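Local coordinates for glutamyl-tRNA(Gln) amidotransferase subunit B, mitochondrial (Saccharomyces cerevisiae, PDB 4N0H), which forms the B subunit of a mitochondrial amidotransferase assembly and carries the catalytic domain of the GatB/GatE family, at residues C16-H21 against M210-N215; I133-L138 against I170-K175; K27-S32 against R164-L169; Y102-H107 against I140-G145. All coordinates share one frame; numbering follows the deposited sequence.

Contact 1 of 4, residues C16-H21 against M210-N215; sequences CGLEIH and MRVDVN
Met210 leads the strand 210-215 in against Ile20, the two side chains passing obliquely. Its CG stands anti to the backbone N (chi1 176°), beside Ile20 CG2; the chain runs on extended, and CE comes 3.5 Å from Ile20 CG2. Arg211 makes two backbone bonds with His21, one each way, while its guanidinium goes elsewhere, to a salt bridge with Asp143. Val212 runs alongside Ile20, and its CG1 also touches Leu18 CD2 at 3.9 Å. Asp213 faces Glu19 in the next hydrogen-bonded pair: Glu19 N reaches Asp213 O at 2.9 Å, and the acidic ends stay near each other, Glu19 OE1 4.3 Å from Asp213 OD2. Val214 splits its branches, CG2 going to Leu18 CD2 at 3.7 Å and CG1 to Cys16 SG at 3.6 Å. Asn215 pairs both ways with Gly17, its O taking Gly17 N at 2.7 Å and its N giving to Gly17 O. Its CG sits between the backbone N and the carbonyl carbon (chi1 56°), and ND2 lies 3.6 Å from Gly17 CA. The antiparallel ribbon is thus two-faced: Leu18, Ile20, Val212 and Val214 give an apolar side covered by helices 181-197 and 232-248, whereas the other carries polar, partly exposed groups, whose neighbouring acids, Glu19 and Asp213, would probably favour water or cationic partners; Asp213 does touch Lys227.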
loop_
_atom_site.group_PDB
_atom_site.type_symbol
_atom_site.label_atom_id
_atom_site.label_comp_id
_atom_site.label_asym_id
_atom_site.label_seq_id
_atom_site.Cartn_x
_atom_site.Cartn_y
_atom_site.Cartn_z
ATOM N N CYS B 16 -10.787 28.053 -25.503
ATOM C CA CYS B 16 -11.093 26.626 -25.491
ATOM C C CYS B 16 -9.860 25.732 -25.338
ATOM O O CYS B 16 -8.802 26.000 -25.906
ATOM C CB CYS B 16 -11.869 26.249 -26.756
ATOM S SG CYS B 16 -12.161 24.485 -26.961
ATOM N N GLY B 17 -10.011 24.664 -24.562
ATOM C CA GLY B 17 -8.946 23.700 -24.366
ATOM C C GLY B 17 -9.463 22.283 -24.518
ATOM O O GLY B 17 -10.658 22.035 -24.375
ATOM N N LEU B 18 -8.563 21.351 -24.809
ATOM C CA LEU B 18 -8.951 19.959 -25.007
ATOM C C LEU B 18 -8.257 19.029 -24.021
ATOM O O LEU B 18 -7.105 19.251 -23.646
ATOM C CB LEU B 18 -8.639 19.513 -26.440
ATOM C CG LEU B 18 -9.348 20.256 -27.570
ATOM C CD1 LEU B 18 -8.824 19.791 -28.919
ATOM C CD2 LEU B 18 -10.850 20.048 -27.481
ATOM N N GLU B 19 -8.973 17.986 -23.608
ATOM C CA GLU B 19 -8.383 16.904 -22.829
ATOM C C GLU B 19 -8.581 15.608 -23.597
ATOM O O GLU B 19 -9.709 15.130 -23.750
ATOM C CB GLU B 19 -9.030 16.817 -21.451
ATOM C CG GLU B 19 -8.830 18.065 -20.612
ATOM C CD GLU B 19 -9.644 18.046 -19.335
ATOM O OE1 GLU B 19 -10.260 17.000 -19.032
ATOM O OE2 GLU B 19 -9.669 19.082 -18.636
ATOM N N ILE B 20 -7.485 15.050 -24.100
ATOM C CA ILE B 20 -7.559 13.896 -24.989
ATOM C C ILE B 20 -6.960 12.632 -24.384
ATOM O O ILE B 20 -5.760 12.560 -24.119
ATOM C CB ILE B 20 -6.883 14.175 -26.344
ATOM C CG1 ILE B 20 -7.497 15.413 -27.002
ATOM C CG2 ILE B 20 -7.018 12.966 -27.255
ATOM C CD1 ILE B 20 -6.895 15.759 -28.352
ATOM N N HIS B 21 -7.811 11.635 -24.173
ATOM C CA HIS B 21 -7.360 10.346 -23.682
ATOM C C HIS B 21 -7.116 9.425 -24.860
ATOM O O HIS B 21 -7.935 9.334 -25.774
ATOM C CB HIS B 21 -8.382 9.737 -22.723
ATOM C CG HIS B 21 -8.495 10.469 -21.425
ATOM N ND1 HIS B 21 -9.150 11.674 -21.303
ATOM C CD2 HIS B 21 -8.028 10.169 -20.190
ATOM C CE1 HIS B 21 -9.087 12.084 -20.050
ATOM N NE2 HIS B 21 -8.409 11.189 -19.354
ATOM N N MET B 210 -9.408 6.811 -28.868
ATOM C CA MET B 210 -9.159 8.210 -28.549
ATOM C C MET B 210 -10.463 8.845 -28.077
ATOM O O MET B 210 -11.526 8.602 -28.649
ATOM C CB MET B 210 -8.600 8.949 -29.765
ATOM C CG MET B 210 -8.390 10.440 -29.569
ATOM S SD MET B 210 -7.506 11.178 -30.963
ATOM C CE MET B 210 -7.823 12.919 -30.703
ATOM N N ARG B 211 -10.384 9.638 -27.014
ATOM C CA ARG B 211 -11.565 10.275 -26.439
ATOM C C ARG B 211 -11.247 11.736 -26.158
ATOM O O ARG B 211 -10.209 12.052 -25.570
ATOM C CB ARG B 211 -11.982 9.571 -25.145
ATOM C CG ARG B 211 -12.124 8.062 -25.274
ATOM C CD ARG B 211 -11.958 7.361 -23.933
ATOM N NE ARG B 211 -11.637 5.945 -24.102
ATOM C CZ ARG B 211 -11.161 5.164 -23.137
ATOM N NH1 ARG B 211 -10.948 5.661 -21.927
ATOM N NH2 ARG B 211 -10.891 3.888 -23.384
ATOM N N VAL B 212 -12.140 12.627 -26.577
ATOM C CA VAL B 212 -11.892 14.058 -26.456
ATOM C C VAL B 212 -12.907 14.770 -25.560
ATOM O O VAL B 212 -14.092 14.830 -25.879
ATOM C CB VAL B 212 -11.897 14.735 -27.837
ATOM C CG1 VAL B 212 -11.614 16.224 -27.701
ATOM C CG2 VAL B 212 -10.891 14.069 -28.757
ATOM N N ASP B 213 -12.432 15.298 -24.437
ATOM C CA ASP B 213 -13.233 16.202 -23.619
ATOM C C ASP B 213 -12.855 17.638 -23.963
ATOM O O ASP B 213 -11.745 17.900 -24.421
ATOM C CB ASP B 213 -12.992 15.955 -22.129
ATOM C CG ASP B 213 -13.454 14.584 -21.678
ATOM O OD1 ASP B 213 -14.379 14.023 -22.306
ATOM O OD2 ASP B 213 -12.889 14.072 -20.684
ATOM N N VAL B 214 -13.778 18.565 -23.736
ATOM C CA VAL B 214 -13.538 19.975 -24.023
ATOM C C VAL B 214 -13.782 20.810 -22.775
ATOM O O VAL B 214 -14.684 20.517 -21.994
ATOM C CB VAL B 214 -14.474 20.486 -25.146
ATOM C CG1 VAL B 214 -14.206 21.956 -25.460
ATOM C CG2 VAL B 214 -14.317 19.645 -26.396
ATOM N N ASN B 215 -12.961 21.835 -22.578
ATOM C CA ASN B 215 -13.264 22.874 -21.603
ATOM C C ASN B 215 -13.216 24.238 -22.283
ATOM O O ASN B 215 -12.319 24.509 -23.083
ATOM C CB ASN B 215 -12.306 22.823 -20.410
ATOM C CG ASN B 215 -10.853 22.925 -20.823
ATOM O OD1 ASN B 215 -10.154 21.917 -20.927
ATOM N ND2 ASN B 215 -10.389 24.146 -21.064
#

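Contact 2 of 4, residues I133-L138 against I170-K175; sequences IGILQL and IELVTK
Leu136 and Val173 run alongside one another at a classic beta bulge in the antiparallel pairing of strands 130-142 and 168-174. Leu136 CD1 rests 3.9 Å from Val173 CG1. The bulge gives Val173 O two donors from consecutive residues: Leu136 N at 2.6 Å, and Gln137 N in a weak bond at 3.3 Å. Beyond it the register has moved by one residue, and Val173 N bonds to Gln137 O in a nearly straight line. Ile135 and Leu172 meet at about a right angle, Ile135 CD1 against Leu172 CD2 at 3.9 Å, while Ile135 CG2 backs onto the carbonyl of Val173. Leu138 comes obliquely at Ile170; its CG, anti to the backbone N (chi1 -160°), already lies against Ile170 CG2, and its CD2 branch touches that methyl at 3.7 Å. Leu138 and Leu172 touch helix 65-78, and Leu172 and Thr174 also meet helix 181-197. At the other end Ile133 and Thr174 pass obliquely, CG2 against CB, and Thr174 OG1 accepts Leu18 N of the neighbouring strand and gives its own hydrogen to Lys175 O. Lys175 donates its N to Gly134 O at 2.8 Å from well above the carbonyl plane. Its aliphatic chain then runs over Gly134, with CD 3.7 Å from Gly134 C, and ends in a weak bond from Lys175 NZ to Ile135 O at 3.2 Å.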
loop_
_atom_site.group_PDB
_atom_site.type_symbol
_atom_site.label_atom_id
_atom_site.label_comp_id
_atom_site.label_asym_id
_atom_site.label_seq_id
_atom_site.Cartn_x
_atom_site.Cartn_y
_atom_site.Cartn_z
ATOM N N ILE B 133 -0.628 25.548 -30.715
ATOM C CA ILE B 133 -1.446 25.121 -29.588
ATOM C C ILE B 133 -0.537 24.544 -28.511
ATOM O O ILE B 133 0.032 23.469 -28.689
ATOM C CB ILE B 133 -2.460 24.037 -30.005
ATOM C CG1 ILE B 133 -3.302 24.510 -31.195
ATOM C CG2 ILE B 133 -3.347 23.661 -28.831
ATOM C CD1 ILE B 133 -4.222 25.665 -30.874
ATOM N N GLY B 134 -0.398 25.259 -27.399
ATOM C CA GLY B 134 0.457 24.815 -26.313
ATOM C C GLY B 134 -0.097 23.621 -25.557
ATOM O O GLY B 134 -1.310 23.478 -25.395
ATOM N N ILE B 135 0.800 22.757 -25.092
ATOM C CA ILE B 135 0.416 21.607 -24.282
ATOM C C ILE B 135 0.707 21.888 -22.811
ATOM O O ILE B 135 1.805 22.321 -22.462
ATOM C CB ILE B 135 1.181 20.338 -24.707
ATOM C CG1 ILE B 135 1.054 20.113 -26.218
ATOM C CG2 ILE B 135 0.690 19.123 -23.929
ATOM C CD1 ILE B 135 -0.371 19.926 -26.698
ATOM N N LEU B 136 -0.279 21.658 -21.952
ATOM C CA LEU B 136 -0.096 21.845 -20.519
ATOM C C LEU B 136 0.750 20.701 -19.977
ATOM O O LEU B 136 1.832 20.914 -19.424
ATOM C CB LEU B 136 -1.452 21.864 -19.805
ATOM C CG LEU B 136 -1.641 22.615 -18.479
ATOM C CD1 LEU B 136 -2.980 22.238 -17.861
ATOM C CD2 LEU B 136 -0.519 22.376 -17.484
ATOM N N GLN B 137 0.248 19.481 -20.136
ATOM C CA GLN B 137 0.922 18.312 -19.595
ATOM C C GLN B 137 0.498 17.013 -20.272
ATOM O O GLN B 137 -0.453 16.972 -21.057
ATOM C CB GLN B 137 0.672 18.210 -18.091
ATOM C CG GLN B 137 -0.785 18.005 -17.730
ATOM C CD GLN B 137 -1.034 18.159 -16.247
ATOM O OE1 GLN B 137 -1.707 17.335 -15.633
ATOM N NE2 GLN B 137 -0.495 19.225 -15.661
ATOM N N LEU B 138 1.211 15.949 -19.924
ATOM C CA LEU B 138 1.062 14.648 -20.543
ATOM C C LEU B 138 1.103 13.630 -19.405
ATOM O O LEU B 138 2.061 13.611 -18.637
ATOM C CB LEU B 138 2.240 14.450 -21.494
ATOM C CG LEU B 138 2.245 13.456 -22.644
ATOM C CD1 LEU B 138 3.141 14.002 -23.747
ATOM C CD2 LEU B 138 2.746 12.107 -22.169
ATOM N N ILE B 170 -2.688 7.513 -22.382
ATOM C CA ILE B 170 -2.014 8.785 -22.165
ATOM C C ILE B 170 -3.043 9.903 -22.263
ATOM O O ILE B 170 -3.797 9.983 -23.233
ATOM C CB ILE B 170 -0.878 9.032 -23.165
ATOM C CG1 ILE B 170 0.294 8.094 -22.881
ATOM C CG2 ILE B 170 -0.406 10.472 -23.082
ATOM C CD1 ILE B 170 1.536 8.412 -23.697
ATOM N N GLU B 171 -3.097 10.748 -21.241
ATOM C CA GLU B 171 -3.961 11.914 -21.287
ATOM C C GLU B 171 -3.134 13.130 -21.659
ATOM O O GLU B 171 -2.136 13.437 -21.007
ATOM C CB GLU B 171 -4.659 12.151 -19.948
ATOM C CG GLU B 171 -5.547 13.390 -19.949
ATOM C CD GLU B 171 -6.135 13.711 -18.584
ATOM O OE1 GLU B 171 -6.629 14.845 -18.403
ATOM O OE2 GLU B 171 -6.112 12.834 -17.696
ATOM N N LEU B 172 -3.552 13.817 -22.716
ATOM C CA LEU B 172 -2.903 15.050 -23.134
ATOM C C LEU B 172 -3.819 16.231 -22.850
ATOM O O LEU B 172 -4.967 16.257 -23.290
ATOM C CB LEU B 172 -2.544 14.987 -24.621
ATOM C CG LEU B 172 -1.898 16.221 -25.255
ATOM C CD1 LEU B 172 -0.804 15.808 -26.214
ATOM C CD2 LEU B 172 -2.936 17.075 -25.970
ATOM N N VAL B 173 -3.314 17.204 -22.102
ATOM C CA VAL B 173 -4.083 18.407 -21.820
ATOM C C VAL B 173 -3.437 19.619 -22.491
ATOM O O VAL B 173 -2.269 19.935 -22.242
ATOM C CB VAL B 173 -4.205 18.655 -20.309
ATOM C CG1 VAL B 173 -5.176 19.798 -20.035
ATOM C CG2 VAL B 173 -4.660 17.392 -19.604
ATOM N N THR B 174 -4.193 20.289 -23.354
ATOM C CA THR B 174 -3.703 21.495 -24.005
ATOM C C THR B 174 -3.989 22.708 -23.132
ATOM O O THR B 174 -4.815 22.651 -22.223
ATOM C CB THR B 174 -4.378 21.725 -25.371
ATOM O OG1 THR B 174 -5.703 22.230 -25.170
ATOM C CG2 THR B 174 -4.444 20.436 -26.168
ATOM N N LYS B 175 -3.296 23.806 -23.408
ATOM C CA LYS B 175 -3.643 25.089 -22.819
ATOM C C LYS B 175 -4.888 25.599 -23.541
ATOM O O LYS B 175 -5.203 25.123 -24.631
ATOM C CB LYS B 175 -2.471 26.062 -22.960
ATOM C CG LYS B 175 -1.343 25.778 -21.979
ATOM C CD LYS B 175 0.023 25.909 -22.624
ATOM C CE LYS B 175 1.125 25.482 -21.663
ATOM N NZ LYS B 175 2.463 25.455 -22.317
#

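Contact 3 of 4, residues K27-S32 against R164-L169; sequences KNKLFS and RSNVPL
Lys29 carries the charged part of this contact, sending an extended chain past Asn166 to place NZ 2.7 Å from Ser165 O. The buried ammonium has further partners in a salt bridge to Asp53 and in the carbonyls of Asn163 and His48, so several acceptors would share its charge. The neutral hydrogen bonds centre on Asn166, which is gripped at two levels. Its backbone O receives Leu30 N at 2.8 Å in a nearly straight bond, and its OD1 receives Phe31 N at 3.1 Å from a donor tilted off the amide plane. With CG anti to the backbone N (chi1 -167°), that carbon comes 3.7 Å from Phe31 N. OD1 also accepts Gln142 NE2 while ND2 donates to Asp53; both polar ends of the amide are thus satisfied. Packing completes the contact. The Asn166 amide and the Phe31 ring are nearly parallel, 11° between planes, with OD1 at the ring edge 3.7 Å from CD2. Leu30 and Pro168 overlap while heading opposite ways, Leu30 CD1 touching Pro168 CB at 4.0 Å, and Leu30 CG lies over one face of the Phe31 ring, near its rim. The segment 164-169 presents these groups from a type II beta turn, Arg164 to Val167, closed by Val167 N to Arg164 O at 3.2 Å, with Asn166 at the third position, where positive phi (here 78°) is the rule and asparagine is common.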
loop_
_atom_site.group_PDB
_atom_site.type_symbol
_atom_site.label_atom_id
_atom_site.label_comp_id
_atom_site.label_asym_id
_atom_site.label_seq_id
_atom_site.Cartn_x
_atom_site.Cartn_y
_atom_site.Cartn_z
ATOM N N LYS B 27 1.774 -4.111 -26.351
ATOM C CA LYS B 27 1.347 -5.502 -26.438
ATOM C C LYS B 27 0.537 -5.911 -25.207
ATOM O O LYS B 27 -0.494 -6.578 -25.319
ATOM C CB LYS B 27 2.552 -6.426 -26.608
ATOM C CG LYS B 27 2.184 -7.888 -26.803
ATOM C CD LYS B 27 3.425 -8.728 -27.047
ATOM C CE LYS B 27 4.453 -8.521 -25.945
ATOM N NZ LYS B 27 5.721 -9.260 -26.215
ATOM N N ASN B 28 1.007 -5.501 -24.036
ATOM C CA ASN B 28 0.357 -5.859 -22.785
ATOM C C ASN B 28 -0.108 -4.626 -22.019
ATOM O O ASN B 28 0.104 -3.505 -22.470
ATOM C CB ASN B 28 1.286 -6.736 -21.943
ATOM C CG ASN B 28 1.638 -8.034 -22.651
ATOM O OD1 ASN B 28 0.820 -8.589 -23.391
ATOM N ND2 ASN B 28 2.858 -8.516 -22.445
ATOM N N LYS B 29 -0.751 -4.840 -20.874
ATOM C CA LYS B 29 -1.391 -3.755 -20.140
ATOM C C LYS B 29 -0.408 -2.919 -19.325
ATOM O O LYS B 29 0.792 -3.155 -19.364
ATOM C CB LYS B 29 -2.495 -4.296 -19.242
ATOM C CG LYS B 29 -3.655 -4.923 -20.001
ATOM C CD LYS B 29 -4.796 -5.208 -19.033
ATOM C CE LYS B 29 -5.901 -6.020 -19.674
ATOM N NZ LYS B 29 -7.019 -6.184 -18.700
ATOM N N LEU B 30 -0.934 -1.945 -18.589
ATOM C CA LEU B 30 -0.104 -0.938 -17.917
ATOM C C LEU B 30 0.621 -1.439 -16.654
ATOM O O LEU B 30 1.837 -1.283 -16.522
ATOM C CB LEU B 30 -0.944 0.302 -17.589
ATOM C CG LEU B 30 -0.185 1.489 -16.997
ATOM C CD1 LEU B 30 0.985 1.864 -17.901
ATOM C CD2 LEU B 30 -1.105 2.689 -16.800
ATOM N N PHE B 31 -0.121 -2.033 -15.728
ATOM C CA PHE B 31 0.479 -2.511 -14.480
ATOM C C PHE B 31 0.408 -4.032 -14.328
ATOM O O PHE B 31 0.557 -4.569 -13.235
ATOM C CB PHE B 31 -0.160 -1.805 -13.278
ATOM C CG PHE B 31 0.154 -0.341 -13.217
ATOM C CD1 PHE B 31 1.428 0.091 -12.878
ATOM C CD2 PHE B 31 -0.809 0.604 -13.531
ATOM C CE1 PHE B 31 1.729 1.440 -12.833
ATOM C CE2 PHE B 31 -0.513 1.955 -13.487
ATOM C CZ PHE B 31 0.759 2.374 -13.146
ATOM N N SER B 32 0.163 -4.712 -15.441
ATOM C CA SER B 32 0.145 -6.166 -15.488
ATOM C C SER B 32 0.549 -6.575 -16.896
ATOM O O SER B 32 0.353 -5.813 -17.843
ATOM C CB SER B 32 -1.257 -6.694 -15.179
ATOM O OG SER B 32 -1.332 -8.096 -15.380
ATOM N N ARG B 164 -10.756 -4.453 -20.527
ATOM C CA ARG B 164 -10.197 -3.136 -20.818
ATOM C C ARG B 164 -9.601 -2.473 -19.573
ATOM O O ARG B 164 -8.889 -1.478 -19.673
ATOM C CB ARG B 164 -11.258 -2.228 -21.447
ATOM C CG ARG B 164 -10.698 -0.964 -22.082
ATOM C CD ARG B 164 -11.807 -0.008 -22.496
ATOM N NE ARG B 164 -12.425 0.646 -21.344
ATOM C CZ ARG B 164 -13.501 1.423 -21.422
ATOM N NH1 ARG B 164 -13.998 1.985 -20.328
ATOM N NH2 ARG B 164 -14.082 1.637 -22.598
ATOM N N SER B 165 -9.893 -3.023 -18.400
ATOM C CA SER B 165 -9.336 -2.479 -17.171
ATOM C C SER B 165 -7.826 -2.653 -17.201
ATOM O O SER B 165 -7.337 -3.709 -17.596
ATOM C CB SER B 165 -9.923 -3.180 -15.950
ATOM O OG SER B 165 -9.557 -2.501 -14.761
ATOM N N ASN B 166 -7.106 -1.598 -16.821
ATOM C CA ASN B 166 -5.645 -1.614 -16.740
ATOM C C ASN B 166 -4.941 -1.475 -18.102
ATOM O O ASN B 166 -3.723 -1.604 -18.201
ATOM C CB ASN B 166 -5.164 -2.849 -15.960
ATOM C CG ASN B 166 -3.711 -2.768 -15.572
ATOM O OD1 ASN B 166 -3.193 -1.693 -15.274
ATOM N ND2 ASN B 166 -3.041 -3.909 -15.577
ATOM N N VAL B 167 -5.715 -1.198 -19.149
ATOM C CA VAL B 167 -5.150 -0.828 -20.448
ATOM C C VAL B 167 -4.467 0.541 -20.310
ATOM O O VAL B 167 -4.996 1.426 -19.641
ATOM C CB VAL B 167 -6.254 -0.788 -21.535
ATOM C CG1 VAL B 167 -5.812 -0.006 -22.782
ATOM C CG2 VAL B 167 -6.694 -2.212 -21.899
ATOM N N PRO B 168 -3.282 0.719 -20.924
ATOM C CA PRO B 168 -2.580 1.996 -20.754
ATOM C C PRO B 168 -3.216 3.132 -21.550
ATOM O O PRO B 168 -3.602 2.944 -22.703
ATOM C CB PRO B 168 -1.171 1.718 -21.306
ATOM C CG PRO B 168 -1.116 0.249 -21.595
ATOM C CD PRO B 168 -2.523 -0.218 -21.768
ATOM N N LEU B 169 -3.320 4.297 -20.921
ATOM C CA LEU B 169 -3.787 5.510 -21.577
ATOM C C LEU B 169 -2.734 6.596 -21.423
ATOM O O LEU B 169 -1.972 6.600 -20.453
ATOM C CB LEU B 169 -5.084 6.013 -20.933
ATOM C CG LEU B 169 -6.298 5.086 -20.868
ATOM C CD1 LEU B 169 -7.422 5.721 -20.055
ATOM C CD2 LEU B 169 -6.766 4.789 -22.265
#

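Contact 4 of 4, residues Y102-H107 against I140-G145; sequences YQLTQH and IEQDTG
The amide of Gln142 meets Leu104 through OE1, which takes the backbone N-H of Leu104 at 3.0 Å from a donor tilted 31° off the amide plane. A water donates a second hydrogen bond to Gln142 OE1, 2.7 Å away, and another to Tyr102 O. Leu104 CB packs 3.5 Å from Gln142 OE1, while the amide's other end, NE2, goes to Asn166 OD1. The Gln106 amide works likewise further along: its OE1 receives Ile140 N at 3.0 Å, the donor tilted 35° from the plane. Glu141, between Ile140 and Gln142 in sequence, sends its carboxylate to Thr105 instead. Thr105 OG1 donates to Glu141 OE2 at 2.7 Å, on the anti side and 22° out of the carboxylate plane; the carboxylate of Glu171 also lies close to OE2. Direct backbone pairing is sparse: Gln142 N bonds to Leu104 O at 3.0 Å, and the bond from Gln106 N to Ile140 O is long and weak. Side-chain oxygens therefore take backbone N-H groups on both sides of the close approach at Thr105 and Glu141, so this buried junction is held mostly by polar groups, with one water built in.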
loop_
_atom_site.group_PDB
_atom_site.type_symbol
_atom_site.label_atom_id
_atom_site.label_comp_id
_atom_site.label_asym_id
_atom_site.label_seq_id
_atom_site.Cartn_x
_atom_site.Cartn_y
_atom_site.Cartn_z
ATOM N N TYR B 102 -9.915 2.384 -6.972
ATOM C CA TYR B 102 -9.203 3.589 -7.359
ATOM C C TYR B 102 -8.553 3.398 -8.722
ATOM O O TYR B 102 -8.366 2.268 -9.182
ATOM C CB TYR B 102 -8.155 3.991 -6.310
ATOM C CG TYR B 102 -7.102 2.940 -6.001
ATOM C CD1 TYR B 102 -5.987 2.776 -6.819
ATOM C CD2 TYR B 102 -7.207 2.138 -4.871
ATOM C CE1 TYR B 102 -5.012 1.822 -6.532
ATOM C CE2 TYR B 102 -6.239 1.183 -4.569
ATOM C CZ TYR B 102 -5.144 1.034 -5.399
ATOM O OH TYR B 102 -4.193 0.090 -5.102
ATOM N N GLN B 103 -8.235 4.513 -9.368
ATOM C CA GLN B 103 -7.522 4.504 -10.635
ATOM C C GLN B 103 -6.110 5.024 -10.402
ATOM O O GLN B 103 -5.922 5.992 -9.667
ATOM C CB GLN B 103 -8.239 5.406 -11.643
ATOM C CG GLN B 103 -7.497 5.579 -12.961
ATOM C CD GLN B 103 -7.996 6.771 -13.767
ATOM O OE1 GLN B 103 -8.059 6.719 -14.994
ATOM N NE2 GLN B 103 -8.343 7.850 -13.079
ATOM N N LEU B 104 -5.120 4.373 -11.005
ATOM C CA LEU B 104 -3.755 4.884 -10.989
ATOM C C LEU B 104 -3.557 5.885 -12.120
ATOM O O LEU B 104 -3.862 5.600 -13.279
ATOM C CB LEU B 104 -2.743 3.745 -11.092
ATOM C CG LEU B 104 -2.587 2.931 -9.811
ATOM C CD1 LEU B 104 -1.802 1.646 -10.070
ATOM C CD2 LEU B 104 -1.901 3.781 -8.740
ATOM N N THR B 105 -3.058 7.062 -11.764
ATOM C CA THR B 105 -2.916 8.173 -12.698
ATOM C C THR B 105 -1.839 9.109 -12.174
ATOM O O THR B 105 -1.515 9.081 -10.997
ATOM C CB THR B 105 -4.243 8.953 -12.861
ATOM O OG1 THR B 105 -4.065 10.017 -13.807
ATOM C CG2 THR B 105 -4.701 9.532 -11.532
ATOM N N GLN B 106 -1.280 9.935 -13.048
ATOM C CA GLN B 106 -0.216 10.841 -12.637
ATOM C C GLN B 106 -0.747 12.235 -12.333
ATOM O O GLN B 106 -0.582 13.159 -13.127
ATOM C CB GLN B 106 0.859 10.910 -13.713
ATOM C CG GLN B 106 1.399 9.557 -14.111
ATOM C CD GLN B 106 2.639 9.673 -14.966
ATOM O OE1 GLN B 106 2.581 10.155 -16.096
ATOM N NE2 GLN B 106 3.778 9.251 -14.420
ATOM N N HIS B 107 -1.375 12.379 -11.171
ATOM C CA HIS B 107 -2.012 13.631 -10.782
ATOM C C HIS B 107 -1.014 14.714 -10.365
ATOM O O HIS B 107 -0.962 15.784 -10.972
ATOM C CB HIS B 107 -3.024 13.379 -9.660
ATOM C CG HIS B 107 -3.712 14.617 -9.177
ATOM N ND1 HIS B 107 -3.436 15.193 -7.955
ATOM C CD2 HIS B 107 -4.666 15.390 -9.749
ATOM C CE1 HIS B 107 -4.187 16.269 -7.798
ATOM N NE2 HIS B 107 -4.942 16.409 -8.872
ATOM N N ILE B 140 0.323 9.483 -17.891
ATOM C CA ILE B 140 0.030 8.071 -18.112
ATOM C C ILE B 140 -0.974 7.624 -17.059
ATOM O O ILE B 140 -0.818 7.939 -15.879
ATOM C CB ILE B 140 1.298 7.204 -17.992
ATOM C CG1 ILE B 140 2.356 7.654 -19.001
ATOM C CG2 ILE B 140 0.962 5.726 -18.180
ATOM C CD1 ILE B 140 3.750 7.135 -18.691
ATOM N N GLU B 141 -2.010 6.900 -17.475
ATOM C CA GLU B 141 -2.996 6.407 -16.515
ATOM C C GLU B 141 -3.710 5.130 -16.956
ATOM O O GLU B 141 -3.679 4.759 -18.130
ATOM C CB GLU B 141 -4.019 7.497 -16.186
ATOM C CG GLU B 141 -4.832 7.967 -17.369
ATOM C CD GLU B 141 -5.751 9.116 -17.006
ATOM O OE1 GLU B 141 -6.847 9.213 -17.597
ATOM O OE2 GLU B 141 -5.374 9.921 -16.127
ATOM N N GLN B 142 -4.359 4.473 -15.996
ATOM C CA GLN B 142 -5.090 3.235 -16.237
ATOM C C GLN B 142 -6.440 3.490 -16.872
ATOM O O GLN B 142 -7.150 4.412 -16.477
ATOM C CB GLN B 142 -5.357 2.509 -14.917
ATOM C CG GLN B 142 -4.211 1.724 -14.353
ATOM C CD GLN B 142 -4.601 1.024 -13.059
ATOM O OE1 GLN B 142 -5.275 1.606 -12.204
ATOM N NE2 GLN B 142 -4.202 -0.236 -12.922
ATOM N N ASP B 143 -6.814 2.645 -17.828
ATOM C CA ASP B 143 -8.191 2.627 -18.307
ATOM C C ASP B 143 -9.025 1.788 -17.341
ATOM O O ASP B 143 -8.485 0.972 -16.582
ATOM C CB ASP B 143 -8.275 2.045 -19.724
ATOM C CG ASP B 143 -9.475 2.568 -20.508
ATOM O OD1 ASP B 143 -9.538 2.326 -21.733
ATOM O OD2 ASP B 143 -10.352 3.230 -19.909
ATOM N N THR B 144 -10.336 1.995 -17.363
ATOM C CA THR B 144 -11.247 1.225 -16.528
ATOM C C THR B 144 -11.902 0.133 -17.361
ATOM O O THR B 144 -11.707 0.072 -18.576
ATOM C CB THR B 144 -12.356 2.118 -15.948
ATOM O OG1 THR B 144 -13.110 2.690 -17.021
ATOM C CG2 THR B 144 -11.758 3.236 -15.107
ATOM N N GLY B 145 -12.684 -0.721 -16.711
ATOM C CA GLY B 145 -13.409 -1.766 -17.414
ATOM C C GLY B 145 -14.568 -1.200 -18.216
ATOM O O GLY B 145 -14.789 0.011 -18.234
HETATM O O HOH W 1 -5.854 0.824 -9.635
#

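In the fold
From the N terminus, contact 1 spans the longest separation of the four, pairing strand 14-23 with 210-218 and closing a loop that holds the other three contacts. Next, residues 27-32, in the loop after that strand, are met by 164-169, so contact 3 closes a smaller loop, and contact 4, joining strands 102-120 and 130-142, lies within it. Contact 2 joins 130-142 to 168-174, and its segments alternate along the chain with those of contacts 3 and 4, so it crosses both. In the mixed sheet contacts 4 and 2 are adjacent pairings, and contact 1 lies one further on, beyond that of 168-174 with 14-23; contact 3 ties the long loop to the start of strand 168-174.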